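Local coordinates for glucoamylase (Thermoanaerobacterium thermosaccharolyticum, PDB 1LF6), which hydrolyses terminal alpha-1,4-linked glucose residues one after another from the non-reducing ends of glucan chains, releasing beta-D-glucose, and also cleaves isomaltose, at residues A[320-325]-A[647-652]; A[504-509]-A[526-531]; A[84-89]-A[212-217]; A[41-46]-A[277-282]; A[167-172]-A[180-185]. All coordinates share one frame; numbering follows the deposited sequence.

Interaction 1 of 5, residues A[320-325]-A[647-652]; sequences SLSIPW and DSASPL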
# COMPACT_ATOMS: atom_id res chain seq x y z
N SER A 320 -1.39 -1.10 2.01
CA SER A 320 -0.40 -0.93 0.96
C SER A 320 -0.23 -2.22 0.16
O SER A 320 -0.15 -3.30 0.73
CB SER A 320 0.95 -0.52 1.55
OG SER A 320 1.92 -0.38 0.52
N LEU A 321 -0.16 -2.09 -1.16
CA LEU A 321 0.01 -3.27 -2.00
C LEU A 321 1.50 -3.59 -2.14
O LEU A 321 2.02 -3.68 -3.25
CB LEU A 321 -0.63 -3.04 -3.37
CG LEU A 321 -0.88 -4.30 -4.22
CD1 LEU A 321 -1.80 -5.26 -3.47
CD2 LEU A 321 -1.51 -3.89 -5.54
N SER A 322 2.18 -3.73 -1.01
CA SER A 322 3.60 -4.05 -1.02
C SER A 322 3.96 -4.85 0.23
O SER A 322 3.13 -5.01 1.13
CB SER A 322 4.45 -2.78 -1.08
OG SER A 322 4.32 -2.00 0.10
N ILE A 323 5.19 -5.34 0.27
CA ILE A 323 5.69 -6.10 1.39
C ILE A 323 6.98 -5.41 1.84
O ILE A 323 8.07 -5.78 1.42
CB ILE A 323 6.00 -7.55 0.97
CG1 ILE A 323 4.72 -8.20 0.43
CG2 ILE A 323 6.57 -8.33 2.14
CD1 ILE A 323 4.94 -9.54 -0.21
N PRO A 324 6.85 -4.40 2.71
CA PRO A 324 8.00 -3.64 3.22
C PRO A 324 9.25 -4.45 3.52
O PRO A 324 9.19 -5.52 4.14
CB PRO A 324 7.44 -2.93 4.46
CG PRO A 324 6.26 -3.76 4.84
CD PRO A 324 5.65 -4.10 3.50
N TRP A 325 10.39 -3.94 3.06
CA TRP A 325 11.67 -4.60 3.27
C TRP A 325 11.58 -6.06 2.86
O TRP A 325 12.22 -6.93 3.45
CB TRP A 325 12.08 -4.46 4.74
CG TRP A 325 12.13 -3.03 5.18
CD1 TRP A 325 13.02 -2.08 4.79
CD2 TRP A 325 11.20 -2.37 6.06
NE1 TRP A 325 12.71 -0.87 5.36
CE2 TRP A 325 11.60 -1.01 6.15
CE3 TRP A 325 10.07 -2.79 6.78
CZ2 TRP A 325 10.91 -0.07 6.92
CZ3 TRP A 325 9.39 -1.85 7.55
CH2 TRP A 325 9.81 -0.51 7.62
N ASP A 647 13.08 1.74 2.09
CA ASP A 647 12.47 0.53 1.56
C ASP A 647 11.16 0.23 2.30
O ASP A 647 10.70 -0.91 2.33
CB ASP A 647 13.41 -0.66 1.66
CG ASP A 647 13.11 -1.71 0.60
OD1 ASP A 647 13.50 -1.48 -0.57
OD2 ASP A 647 12.47 -2.74 0.92
N SER A 648 10.58 1.26 2.89
CA SER A 648 9.34 1.13 3.63
C SER A 648 8.21 0.85 2.64
O SER A 648 8.40 0.90 1.42
CB SER A 648 9.06 2.41 4.40
OG SER A 648 9.02 3.52 3.52
N ALA A 649 7.03 0.57 3.18
CA ALA A 649 5.87 0.29 2.35
C ALA A 649 5.59 1.43 1.36
O ALA A 649 5.81 2.60 1.66
CB ALA A 649 4.64 0.06 3.24
N SER A 650 5.12 1.05 0.18
CA SER A 650 4.75 2.00 -0.86
C SER A 650 4.00 1.22 -1.94
O SER A 650 4.39 0.11 -2.30
CB SER A 650 5.97 2.68 -1.47
OG SER A 650 6.53 1.86 -2.48
N PRO A 651 2.89 1.77 -2.44
CA PRO A 651 2.32 3.05 -2.00
C PRO A 651 1.64 2.96 -0.64
O PRO A 651 0.97 1.97 -0.35
CB PRO A 651 1.33 3.38 -3.12
CG PRO A 651 0.90 2.03 -3.62
CD PRO A 651 2.22 1.27 -3.64
N LEU A 652 1.82 3.98 0.21
CA LEU A 652 1.14 3.98 1.51
C LEU A 652 -0.18 4.68 1.21
O LEU A 652 -0.23 5.90 1.04
CB LEU A 652 1.93 4.77 2.57
CG LEU A 652 1.32 4.75 3.98
CD1 LEU A 652 1.35 3.33 4.52
CD2 LEU A 652 2.08 5.67 4.91
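Trp-325 and Asp-647 pass each other in opposite directions, ring and carboxylate planes 40° apart, and Ser-320 closes the far end of the contact. The Asp-647 carbonyl does double duty: its O lies over one indole face, toward the rim, and accepts from Trp-325 N at 3.1 Å. Asp-647 CB meets Trp-325 CD1 at 3.5 Å, while Ser-648 CA makes an off-centre CH-pi contact with the six-membered ring. The indole N-H is bound to Glu-583, whose other oxygen holds Asp-647 N, and Asp-647 OD1 is held by Ser-34. At the other end, Ser-320 OG, anti to its backbone N (chi1 179°), donates to Pro-651 O at 2.7 Å from above the carbonyl plane. The same OG accepts from Ser-322 OG at 2.9 Å, and Ser-322 OG in turn takes the N-H of Ser-650, a short buried chain of hydrogen bonds. Trp-325 probably binds substrate, so these paired loops are characteristic of the active-site end of a family 15 (alpha/alpha) barrel.

Interaction 2 of 5, residues A[504-509]-A[526-531]; sequences RIAGLS and YDQKEI. With SO4 (sulfate ion), chain C.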
# COMPACT_ATOMS: atom_id res chain seq x y z
N ARG A 504 3.38 12.46 23.86
CA ARG A 504 2.87 11.41 23.00
C ARG A 504 1.77 10.63 23.70
O ARG A 504 0.68 10.42 23.16
CB ARG A 504 3.98 10.45 22.59
CG ARG A 504 3.46 9.31 21.72
CD ARG A 504 4.54 8.30 21.37
NE ARG A 504 3.97 7.14 20.68
CZ ARG A 504 4.60 5.99 20.49
NH1 ARG A 504 4.00 4.99 19.86
NH2 ARG A 504 5.85 5.83 20.93
N ILE A 505 2.06 10.18 24.92
CA ILE A 505 1.07 9.41 25.66
C ILE A 505 1.43 9.34 27.14
O ILE A 505 2.59 9.18 27.51
CB ILE A 505 0.94 8.00 25.03
CG1 ILE A 505 -0.29 7.28 25.59
CG2 ILE A 505 2.21 7.20 25.25
CD1 ILE A 505 -0.76 6.13 24.72
N ALA A 506 0.42 9.50 27.99
CA ALA A 506 0.58 9.47 29.44
C ALA A 506 0.17 8.09 29.96
O ALA A 506 -0.83 7.53 29.53
CB ALA A 506 -0.28 10.55 30.08
N GLY A 507 0.95 7.55 30.90
CA GLY A 507 0.64 6.24 31.45
C GLY A 507 -0.26 6.30 32.67
O GLY A 507 -0.99 5.36 32.96
N LEU A 508 -0.20 7.42 33.39
CA LEU A 508 -1.00 7.63 34.58
C LEU A 508 -2.01 8.74 34.33
O LEU A 508 -2.21 9.16 33.19
CB LEU A 508 -0.11 8.02 35.77
CG LEU A 508 0.93 7.00 36.24
CD1 LEU A 508 1.74 7.59 37.38
CD2 LEU A 508 0.23 5.73 36.68
N SER A 509 -2.64 9.22 35.40
CA SER A 509 -3.62 10.29 35.31
C SER A 509 -2.98 11.64 35.57
O SER A 509 -3.67 12.61 35.87
CB SER A 509 -4.75 10.06 36.31
OG SER A 509 -5.42 8.85 36.06
N TYR A 526 12.37 5.50 28.14
CA TYR A 526 12.41 6.93 28.48
C TYR A 526 11.22 7.33 29.34
O TYR A 526 10.27 6.57 29.50
CB TYR A 526 12.39 7.78 27.21
CG TYR A 526 13.40 7.38 26.16
CD1 TYR A 526 13.14 6.34 25.27
CD2 TYR A 526 14.66 7.99 26.11
CE1 TYR A 526 14.09 5.91 24.36
CE2 TYR A 526 15.62 7.57 25.20
CZ TYR A 526 15.33 6.53 24.33
OH TYR A 526 16.28 6.10 23.43
N ASP A 527 11.28 8.52 29.91
CA ASP A 527 10.19 9.05 30.72
C ASP A 527 9.16 9.58 29.73
O ASP A 527 9.53 10.16 28.70
CB ASP A 527 10.69 10.16 31.64
CG ASP A 527 9.57 10.80 32.43
OD1 ASP A 527 9.01 11.83 31.97
OD2 ASP A 527 9.23 10.27 33.51
N GLN A 528 7.88 9.38 30.03
CA GLN A 528 6.80 9.82 29.15
C GLN A 528 6.92 11.27 28.69
O GLN A 528 6.55 11.60 27.57
CB GLN A 528 5.43 9.59 29.82
CG GLN A 528 5.27 10.26 31.17
CD GLN A 528 3.87 10.08 31.74
OE1 GLN A 528 3.17 9.13 31.41
NE2 GLN A 528 3.47 10.98 32.63
N LYS A 529 7.44 12.13 29.56
CA LYS A 529 7.59 13.55 29.25
C LYS A 529 8.69 13.87 28.23
O LYS A 529 8.76 15.00 27.74
CB LYS A 529 7.81 14.34 30.54
CG LYS A 529 6.61 14.30 31.48
CD LYS A 529 6.93 14.93 32.82
CE LYS A 529 7.92 14.07 33.61
NZ LYS A 529 8.26 14.71 34.89
N GLU A 530 9.53 12.90 27.91
CA GLU A 530 10.61 13.11 26.94
C GLU A 530 10.11 12.84 25.52
O GLU A 530 10.79 13.17 24.55
CB GLU A 530 11.78 12.14 27.19
CG GLU A 530 12.49 12.23 28.53
CD GLU A 530 13.62 11.21 28.61
OE1 GLU A 530 14.57 11.31 27.81
OE2 GLU A 530 13.56 10.30 29.48
N ILE A 531 8.94 12.23 25.40
CA ILE A 531 8.42 11.86 24.09
C ILE A 531 7.28 12.69 23.53
O ILE A 531 6.20 12.76 24.12
CB ILE A 531 7.95 10.38 24.11
CG1 ILE A 531 8.99 9.51 24.84
CG2 ILE A 531 7.71 9.89 22.71
CD1 ILE A 531 10.37 9.48 24.19
S SO4 C . -4.62 5.52 35.52
O1 SO4 C . -4.11 5.10 34.20
O2 SO4 C . -4.64 4.36 36.44
O3 SO4 C . -3.74 6.57 36.08
O4 SO4 C . -5.99 6.06 35.38
O HOH W 1 4.85 10.03 25.96
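Gln-528 places CG between its backbone N and carbonyl carbon (chi1 57°) and then runs extended (chi2 176°), which carries its amide across to the 504-509 loop. Both segments belong to the catalytic (alpha/alpha) barrel domain, and 526-531 leaves a two-stranded antiparallel sheet through a 3-10 turn opened by an Asx turn at Asp-527. Gln-528 OE1 accepts from Gly-507 N at 2.8 Å, the donor lying nearly along the C=O axis, and also touches Ala-506 CA. An alanine in place of Gln-528 would probably leave Gly-507 N without this acceptor and open a gap beside Ala-506. Water 1 bridges Ile-505 N to Gln-528 O. At the other end Arg-504 N donates to Ile-531 O at 2.8 Å, and the two side chains run side by side in the same direction. The extended arginine reaches salt bridges with Glu-439 and Glu-435, the latter probably the catalytic proton acceptor, which would make Arg-504 a second-shell residue of the active site, its backbone N fixed by this contact. Ile-531 CG2 packs on Arg-504 CB and CD, 3.8 Å from each.

Interaction 3 of 5, residues A[84-89]-A[212-217]; sequences SFVPDE and DLDENK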
# COMPACT_ATOMS: atom_id res chain seq x y z
N SER A 84 30.26 -13.70 -22.64
CA SER A 84 30.78 -13.25 -21.35
C SER A 84 29.77 -12.64 -20.37
O SER A 84 29.36 -13.28 -19.41
CB SER A 84 31.94 -12.28 -21.57
OG SER A 84 31.56 -11.24 -22.46
N PHE A 85 29.39 -11.38 -20.61
CA PHE A 85 28.46 -10.69 -19.71
C PHE A 85 27.05 -11.26 -19.62
O PHE A 85 26.52 -11.83 -20.58
CB PHE A 85 28.40 -9.20 -20.08
CG PHE A 85 27.70 -8.92 -21.38
CD1 PHE A 85 26.31 -8.90 -21.46
CD2 PHE A 85 28.44 -8.67 -22.54
CE1 PHE A 85 25.67 -8.63 -22.66
CE2 PHE A 85 27.80 -8.41 -23.74
CZ PHE A 85 26.41 -8.39 -23.80
N VAL A 86 26.44 -11.10 -18.45
CA VAL A 86 25.09 -11.57 -18.17
C VAL A 86 24.39 -10.57 -17.24
O VAL A 86 24.44 -10.73 -16.02
CB VAL A 86 25.10 -12.95 -17.48
CG1 VAL A 86 23.68 -13.40 -17.19
CG2 VAL A 86 25.81 -13.97 -18.36
N PRO A 87 23.76 -9.52 -17.80
CA PRO A 87 23.07 -8.52 -16.97
C PRO A 87 21.61 -8.82 -16.65
O PRO A 87 20.84 -9.26 -17.50
CB PRO A 87 23.23 -7.24 -17.78
CG PRO A 87 23.13 -7.74 -19.16
CD PRO A 87 24.02 -8.97 -19.14
N ASP A 88 21.25 -8.56 -15.39
CA ASP A 88 19.89 -8.73 -14.89
C ASP A 88 19.32 -7.32 -14.96
O ASP A 88 19.81 -6.42 -14.29
CB ASP A 88 19.95 -9.23 -13.44
CG ASP A 88 18.57 -9.32 -12.78
OD1 ASP A 88 18.47 -10.03 -11.75
OD2 ASP A 88 17.61 -8.70 -13.26
N GLU A 89 18.29 -7.13 -15.79
CA GLU A 89 17.69 -5.81 -15.96
C GLU A 89 17.30 -5.14 -14.64
O GLU A 89 17.43 -3.93 -14.50
CB GLU A 89 16.46 -5.89 -16.87
CG GLU A 89 15.19 -6.36 -16.18
CD GLU A 89 13.98 -6.36 -17.10
OE1 GLU A 89 13.86 -5.43 -17.93
OE2 GLU A 89 13.13 -7.27 -16.98
N ASP A 212 22.12 -21.01 -14.59
CA ASP A 212 22.55 -21.65 -15.82
C ASP A 212 23.33 -20.68 -16.70
O ASP A 212 24.32 -21.05 -17.32
CB ASP A 212 21.33 -22.18 -16.59
CG ASP A 212 21.71 -23.14 -17.71
OD1 ASP A 212 20.80 -23.61 -18.42
OD2 ASP A 212 22.92 -23.42 -17.88
N LEU A 213 22.88 -19.42 -16.73
CA LEU A 213 23.52 -18.38 -17.53
C LEU A 213 24.82 -17.88 -16.92
O LEU A 213 25.75 -17.52 -17.63
CB LEU A 213 22.57 -17.19 -17.73
CG LEU A 213 21.25 -17.42 -18.48
CD1 LEU A 213 20.50 -16.11 -18.56
CD2 LEU A 213 21.51 -17.97 -19.87
N ASP A 214 24.89 -17.85 -15.59
CA ASP A 214 26.09 -17.40 -14.91
C ASP A 214 27.27 -18.32 -15.21
O ASP A 214 28.43 -17.91 -15.14
CB ASP A 214 25.86 -17.34 -13.40
CG ASP A 214 24.95 -16.20 -13.00
OD1 ASP A 214 24.51 -16.18 -11.83
OD2 ASP A 214 24.69 -15.33 -13.85
N GLU A 215 26.96 -19.56 -15.55
CA GLU A 215 27.97 -20.57 -15.84
C GLU A 215 28.17 -20.82 -17.33
O GLU A 215 29.30 -21.01 -17.79
CB GLU A 215 27.60 -21.89 -15.16
CG GLU A 215 28.56 -23.04 -15.46
CD GLU A 215 28.04 -24.37 -14.95
OE1 GLU A 215 28.77 -25.38 -15.09
OE2 GLU A 215 26.91 -24.42 -14.42
N ASN A 216 27.07 -20.82 -18.09
CA ASN A 216 27.13 -21.07 -19.52
C ASN A 216 26.78 -19.84 -20.37
O ASN A 216 27.14 -19.76 -21.54
CB ASN A 216 26.19 -22.22 -19.88
CG ASN A 216 26.45 -23.46 -19.05
OD1 ASN A 216 27.54 -24.04 -19.11
ND2 ASN A 216 25.46 -23.87 -18.27
N LYS A 217 26.07 -18.90 -19.76
CA LYS A 217 25.66 -17.69 -20.47
C LYS A 217 24.77 -18.08 -21.64
O LYS A 217 24.74 -17.42 -22.67
CB LYS A 217 26.90 -16.93 -20.94
CG LYS A 217 27.89 -16.73 -19.81
CD LYS A 217 29.18 -16.10 -20.27
CE LYS A 217 30.21 -16.16 -19.15
NZ LYS A 217 29.70 -15.57 -17.88
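Val-86 and Lys-217 bring the two backbones nearest, their CA atoms 6.6 Å apart, where an irregular loop runs past the end of a helix and Lys-217 turns out of helical geometry with a positive phi of 62°. Val-86 meets the helix with both methyls. Its CG1, anti to the backbone N (chi1 179°), rests 4.0 Å from Leu-213 CB and equally far from Asp-214 OD2, the valine and aspartate side chains crossing at about a right angle. Val-86 CG2, anti to the carbonyl carbon, lies 3.7 Å from Lys-217 CG, so the aliphatic part of the lysine packs on the valine. This is loop-to-helix packing at the surface of the N-terminal beta-sandwich domain, away from the active site: it joins the segment between strand 70-80 and helix 89-92 to helix 209-216. Strand 70-80 backs both partners, Thr-80 touching Val-86 and Ile-78 touching Leu-213. Beyond the valine, the lysine chain runs extended to CE and then bends (chi4 -53°), which sets NZ over to the carbonyl of Ser-84. Lys-217 NZ donates to Ser-84 O at 2.8 Å, in the carbonyl plane, and the chain's CD and CE also lie close to that oxygen. Ser-84 N is itself bound by Asp-81, which helps to fix this residue.

Interaction 4 of 5, residues A[41-46]-A[277-282]; sequences GTANNY and IDEWTK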
# COMPACT_ATOMS: atom_id res chain seq x y z
N GLY A 41 -1.31 -1.62 -10.31
CA GLY A 41 -2.48 -1.55 -11.16
C GLY A 41 -3.40 -2.75 -11.13
O GLY A 41 -3.08 -3.80 -10.58
N THR A 42 -4.56 -2.57 -11.75
CA THR A 42 -5.57 -3.61 -11.83
C THR A 42 -6.67 -3.02 -12.71
O THR A 42 -6.77 -1.80 -12.84
CB THR A 42 -6.15 -3.95 -10.43
OG1 THR A 42 -6.99 -5.10 -10.53
CG2 THR A 42 -6.95 -2.78 -9.88
N ALA A 43 -7.48 -3.87 -13.32
CA ALA A 43 -8.56 -3.38 -14.16
C ALA A 43 -9.56 -2.70 -13.24
O ALA A 43 -9.76 -3.13 -12.10
CB ALA A 43 -9.23 -4.53 -14.91
N ASN A 44 -10.18 -1.63 -13.72
CA ASN A 44 -11.16 -0.90 -12.93
C ASN A 44 -12.55 -1.55 -13.01
O ASN A 44 -13.53 -0.94 -13.44
CB ASN A 44 -11.20 0.57 -13.39
CG ASN A 44 -12.29 1.38 -12.72
OD1 ASN A 44 -12.60 1.18 -11.55
ND2 ASN A 44 -12.87 2.31 -13.46
N ASN A 45 -12.61 -2.81 -12.60
CA ASN A 45 -13.85 -3.57 -12.56
C ASN A 45 -13.66 -4.75 -11.61
O ASN A 45 -12.53 -5.05 -11.23
CB ASN A 45 -14.27 -4.07 -13.97
CG ASN A 45 -13.28 -5.05 -14.58
OD1 ASN A 45 -12.61 -4.74 -15.56
ND2 ASN A 45 -13.21 -6.25 -14.02
N TYR A 46 -14.75 -5.40 -11.24
CA TYR A 46 -14.67 -6.53 -10.31
C TYR A 46 -14.48 -7.89 -10.95
O TYR A 46 -14.21 -8.88 -10.27
CB TYR A 46 -15.91 -6.54 -9.41
CG TYR A 46 -16.00 -5.32 -8.51
CD1 TYR A 46 -16.88 -4.27 -8.80
CD2 TYR A 46 -15.17 -5.20 -7.40
CE1 TYR A 46 -16.93 -3.13 -7.99
CE2 TYR A 46 -15.21 -4.06 -6.59
CZ TYR A 46 -16.08 -3.04 -6.89
OH TYR A 46 -16.11 -1.92 -6.08
N ILE A 277 -7.37 1.40 -20.49
CA ILE A 277 -7.24 2.84 -20.29
C ILE A 277 -8.59 3.54 -20.18
O ILE A 277 -8.80 4.36 -19.28
CB ILE A 277 -6.42 3.48 -21.43
CG1 ILE A 277 -5.00 2.93 -21.43
CG2 ILE A 277 -6.40 5.00 -21.28
CD1 ILE A 277 -4.17 3.34 -22.63
N ASP A 278 -9.51 3.22 -21.09
CA ASP A 278 -10.84 3.85 -21.09
C ASP A 278 -11.58 3.62 -19.78
O ASP A 278 -12.23 4.53 -19.26
CB ASP A 278 -11.70 3.32 -22.24
CG ASP A 278 -11.16 3.70 -23.61
OD1 ASP A 278 -10.63 4.82 -23.75
OD2 ASP A 278 -11.29 2.88 -24.55
N GLU A 279 -11.50 2.40 -19.25
CA GLU A 279 -12.19 2.08 -18.00
C GLU A 279 -11.68 2.96 -16.86
O GLU A 279 -12.47 3.47 -16.06
CB GLU A 279 -11.98 0.61 -17.65
CG GLU A 279 -13.27 -0.11 -17.28
CD GLU A 279 -13.07 -1.58 -16.97
OE1 GLU A 279 -14.09 -2.29 -16.77
OE2 GLU A 279 -11.91 -2.04 -16.92
N TRP A 280 -10.37 3.14 -16.80
CA TRP A 280 -9.76 3.96 -15.77
C TRP A 280 -10.04 5.44 -15.99
O TRP A 280 -10.23 6.19 -15.03
CB TRP A 280 -8.24 3.72 -15.73
CG TRP A 280 -7.85 2.61 -14.81
CD1 TRP A 280 -7.20 1.46 -15.13
CD2 TRP A 280 -8.12 2.54 -13.40
NE1 TRP A 280 -7.04 0.67 -14.02
CE2 TRP A 280 -7.60 1.31 -12.94
CE3 TRP A 280 -8.75 3.40 -12.49
CZ2 TRP A 280 -7.69 0.91 -11.60
CZ3 TRP A 280 -8.84 3.00 -11.16
CH2 TRP A 280 -8.32 1.77 -10.73
N THR A 281 -10.04 5.86 -17.25
CA THR A 281 -10.30 7.26 -17.59
C THR A 281 -11.73 7.61 -17.21
O THR A 281 -11.99 8.68 -16.67
CB THR A 281 -10.09 7.49 -19.10
OG1 THR A 281 -8.77 7.08 -19.47
CG2 THR A 281 -10.25 8.97 -19.44
N LYS A 282 -12.64 6.68 -17.47
CA LYS A 282 -14.05 6.87 -17.14
C LYS A 282 -14.20 7.17 -15.65
O LYS A 282 -14.97 8.04 -15.25
CB LYS A 282 -14.82 5.59 -17.48
CG LYS A 282 -16.29 5.64 -17.09
CD LYS A 282 -16.94 4.29 -17.34
CE LYS A 282 -18.42 4.34 -17.00
NZ LYS A 282 -19.08 3.04 -17.30
O HOH W 2 -9.43 -0.74 -16.19
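Asn-44 and Trp-280 make the central pair: Asn-44 CB sits over the face of the indole's six-membered ring, 3.6 Å from its centroid, with the amide only 18° from the ring plane. CG lies anti to the backbone N (chi1 174°). From there Asn-44 ND2 turns to the helix backbone and donates to Glu-279 O at 2.9 Å, meeting that carbonyl from above its plane. The indole is also held at its edge, where Trp-280 NE1 donates to Thr-42 O at 2.8 Å, the oxygen close to the ring plane though the N-H angle is a bent 134°. One side chain is thus pinned by a face contact and an edge bond, which together would restrict its rotation. Replacing Trp-280 with an alanine would probably leave Thr-42 O without this donor and open a gap beneath Asn-44 CB. In the next shell, water 2 accepts from Asn-44 N at 2.7 Å and donates to Glu-279 OE2, tying the loop to the extended glutamate. Asn-44 centres an inverse gamma turn that shapes the loop, and Thr-42 OG1 is held by Lys-311. Tyr-276, one turn earlier on the helix, meets the indole edge-to-face. The contact thus joins the edge strand 39-42 of the seven-stranded sheet to helix 269-284, while Met-303 and Lys-306 of helix 296-306 also touch the indole.

Interaction 5 of 5, residues A[167-172]-A[180-185]; sequences EGYVIK and MAKRDN
The Tyr-169 ring carries Met-180 CB over one face, 3.6 Å from the centroid and displaced toward the rim, and Lys-182 CG at its edge near the ring plane. It lies across the antiparallel beta hairpin of strands 166-173 and 176-183, part of the large antiparallel sheet of the N-terminal beta-sandwich domain. With CG set between the backbone N and the carbonyl carbon (chi1 53°), the ring folds over the neighbouring strand instead of standing off it. Its hydroxyl is fixed by Asp-254, and Arg-16 makes a cation-pi contact with the ring. Hydrogen-bonded pairs form at Glu-167 with Lys-182 and at Tyr-169 with Met-180, the latter closed by Met-180 N to Tyr-169 O at 2.7 Å. Between them Gly-168 and Ala-181 form a non-hydrogen-bonded pair, their CA atoms 4.4 Å apart. Glu-167 and Lys-182 run side by side in the same direction on the tyrosine's side of the sheet, but OE1 and NZ stay 4.5 Å apart, too far for a salt bridge, though the opposite charges probably attract weakly. The methionine chain bends at chi2 (-63°), and its thioether meets isoleucine across the strands: Met-180 SD lies 3.5 Å from Ile-171 CD1.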
# COMPACT_ATOMS: atom_id res chain seq x y z
N GLU A 167 4.89 -26.00 -7.48
CA GLU A 167 4.98 -27.04 -8.50
C GLU A 167 4.97 -26.44 -9.89
O GLU A 167 4.01 -25.77 -10.28
CB GLU A 167 3.81 -28.02 -8.36
CG GLU A 167 3.97 -29.29 -9.20
CD GLU A 167 2.77 -30.22 -9.07
OE1 GLU A 167 2.29 -30.41 -7.94
OE2 GLU A 167 2.33 -30.77 -10.11
N GLY A 168 6.04 -26.68 -10.65
CA GLY A 168 6.13 -26.16 -12.00
C GLY A 168 6.20 -27.26 -13.04
O GLY A 168 6.78 -28.32 -12.79
N TYR A 169 5.60 -27.01 -14.19
CA TYR A 169 5.59 -27.97 -15.29
C TYR A 169 5.22 -27.28 -16.60
O TYR A 169 4.90 -26.09 -16.62
CB TYR A 169 4.61 -29.11 -14.99
CG TYR A 169 3.22 -28.66 -14.63
CD1 TYR A 169 2.19 -28.69 -15.57
CD2 TYR A 169 2.92 -28.21 -13.34
CE1 TYR A 169 0.89 -28.30 -15.23
CE2 TYR A 169 1.64 -27.81 -12.99
CZ TYR A 169 0.63 -27.86 -13.94
OH TYR A 169 -0.64 -27.48 -13.58
N VAL A 170 5.28 -28.02 -17.70
CA VAL A 170 4.97 -27.46 -19.01
C VAL A 170 3.88 -28.24 -19.73
O VAL A 170 3.82 -29.47 -19.65
CB VAL A 170 6.23 -27.43 -19.91
CG1 VAL A 170 5.96 -26.64 -21.17
CG2 VAL A 170 7.40 -26.83 -19.14
N ILE A 171 3.00 -27.52 -20.42
CA ILE A 171 1.93 -28.15 -21.17
C ILE A 171 1.85 -27.49 -22.54
O ILE A 171 2.67 -26.64 -22.88
CB ILE A 171 0.56 -27.98 -20.49
CG1 ILE A 171 0.19 -26.49 -20.42
CG2 ILE A 171 0.58 -28.61 -19.11
CD1 ILE A 171 -1.24 -26.23 -20.00
N LYS A 172 0.86 -27.91 -23.32
CA LYS A 172 0.65 -27.35 -24.64
C LYS A 172 -0.86 -27.23 -24.82
O LYS A 172 -1.58 -28.22 -24.78
CB LYS A 172 1.25 -28.27 -25.70
CG LYS A 172 1.52 -27.58 -27.03
CD LYS A 172 2.24 -28.51 -28.00
CE LYS A 172 2.59 -27.80 -29.30
NZ LYS A 172 3.26 -28.71 -30.27
N MET A 180 3.49 -23.76 -16.70
CA MET A 180 2.48 -23.78 -15.66
C MET A 180 3.07 -23.84 -14.25
O MET A 180 4.19 -24.33 -14.05
CB MET A 180 1.57 -25.00 -15.85
CG MET A 180 1.07 -25.19 -17.27
SD MET A 180 0.05 -23.82 -17.84
CE MET A 180 -1.40 -24.08 -16.82
N ALA A 181 2.31 -23.34 -13.29
CA ALA A 181 2.71 -23.34 -11.89
C ALA A 181 1.45 -23.51 -11.05
O ALA A 181 0.39 -22.99 -11.41
CB ALA A 181 3.41 -22.03 -11.53
N LYS A 182 1.55 -24.24 -9.95
CA LYS A 182 0.39 -24.45 -9.11
C LYS A 182 0.72 -24.72 -7.66
O LYS A 182 1.85 -25.08 -7.30
CB LYS A 182 -0.46 -25.60 -9.67
CG LYS A 182 0.24 -26.95 -9.69
CD LYS A 182 -0.21 -27.85 -8.54
CE LYS A 182 -1.64 -28.32 -8.73
NZ LYS A 182 -2.08 -29.22 -7.63
N ARG A 183 -0.28 -24.50 -6.81
CA ARG A 183 -0.18 -24.73 -5.38
C ARG A 183 -1.62 -24.63 -4.90
O ARG A 183 -2.26 -23.59 -5.02
CB ARG A 183 0.66 -23.65 -4.69
CG ARG A 183 1.04 -24.06 -3.28
CD ARG A 183 1.19 -22.88 -2.35
NE ARG A 183 0.98 -23.31 -0.97
CZ ARG A 183 0.78 -22.49 0.06
NH1 ARG A 183 0.58 -23.00 1.27
NH2 ARG A 183 0.77 -21.18 -0.12
N ASP A 184 -2.13 -25.73 -4.37
CA ASP A 184 -3.51 -25.78 -3.91
C ASP A 184 -4.44 -25.52 -5.10
O ASP A 184 -4.27 -26.11 -6.17
CB ASP A 184 -3.77 -24.76 -2.80
CG ASP A 184 -3.13 -25.15 -1.49
OD1 ASP A 184 -3.21 -26.34 -1.12
OD2 ASP A 184 -2.54 -24.28 -0.81
N ASN A 185 -5.41 -24.63 -4.91
CA ASN A 185 -6.37 -24.33 -5.96
C ASN A 185 -5.96 -23.18 -6.89
O ASN A 185 -6.77 -22.69 -7.67
CB ASN A 185 -7.72 -23.99 -5.33
CG ASN A 185 -7.62 -22.84 -4.35
OD1 ASN A 185 -6.88 -22.91 -3.36
ND2 ASN A 185 -8.36 -21.77 -4.62

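Overall arrangement
The five contacts follow the two-domain plan of the chain. Interactions 3 and 5 lie in the N-terminal beta-sandwich domain, and interaction 4 ties its edge strand 39-42, in the seven-stranded sheet, to helix 269-284; along the chain interaction 4 spans interaction 3, which spans interaction 5. Interaction 5 is a hairpin of the other large sheet, its centre 29 Å from that of interaction 4. Interactions 1 and 2 follow in the (alpha/alpha) barrel, 30 Å between centres, with 504-509 and 526-531 enclosed between the segments of interaction 1. Nearest atoms of interactions 1 and 4 are about 5 Å apart, consistent with the probable substrate-binding loop lying near where the two domains meet, whereas interactions 2 and 3 are 56 Å apart between centres.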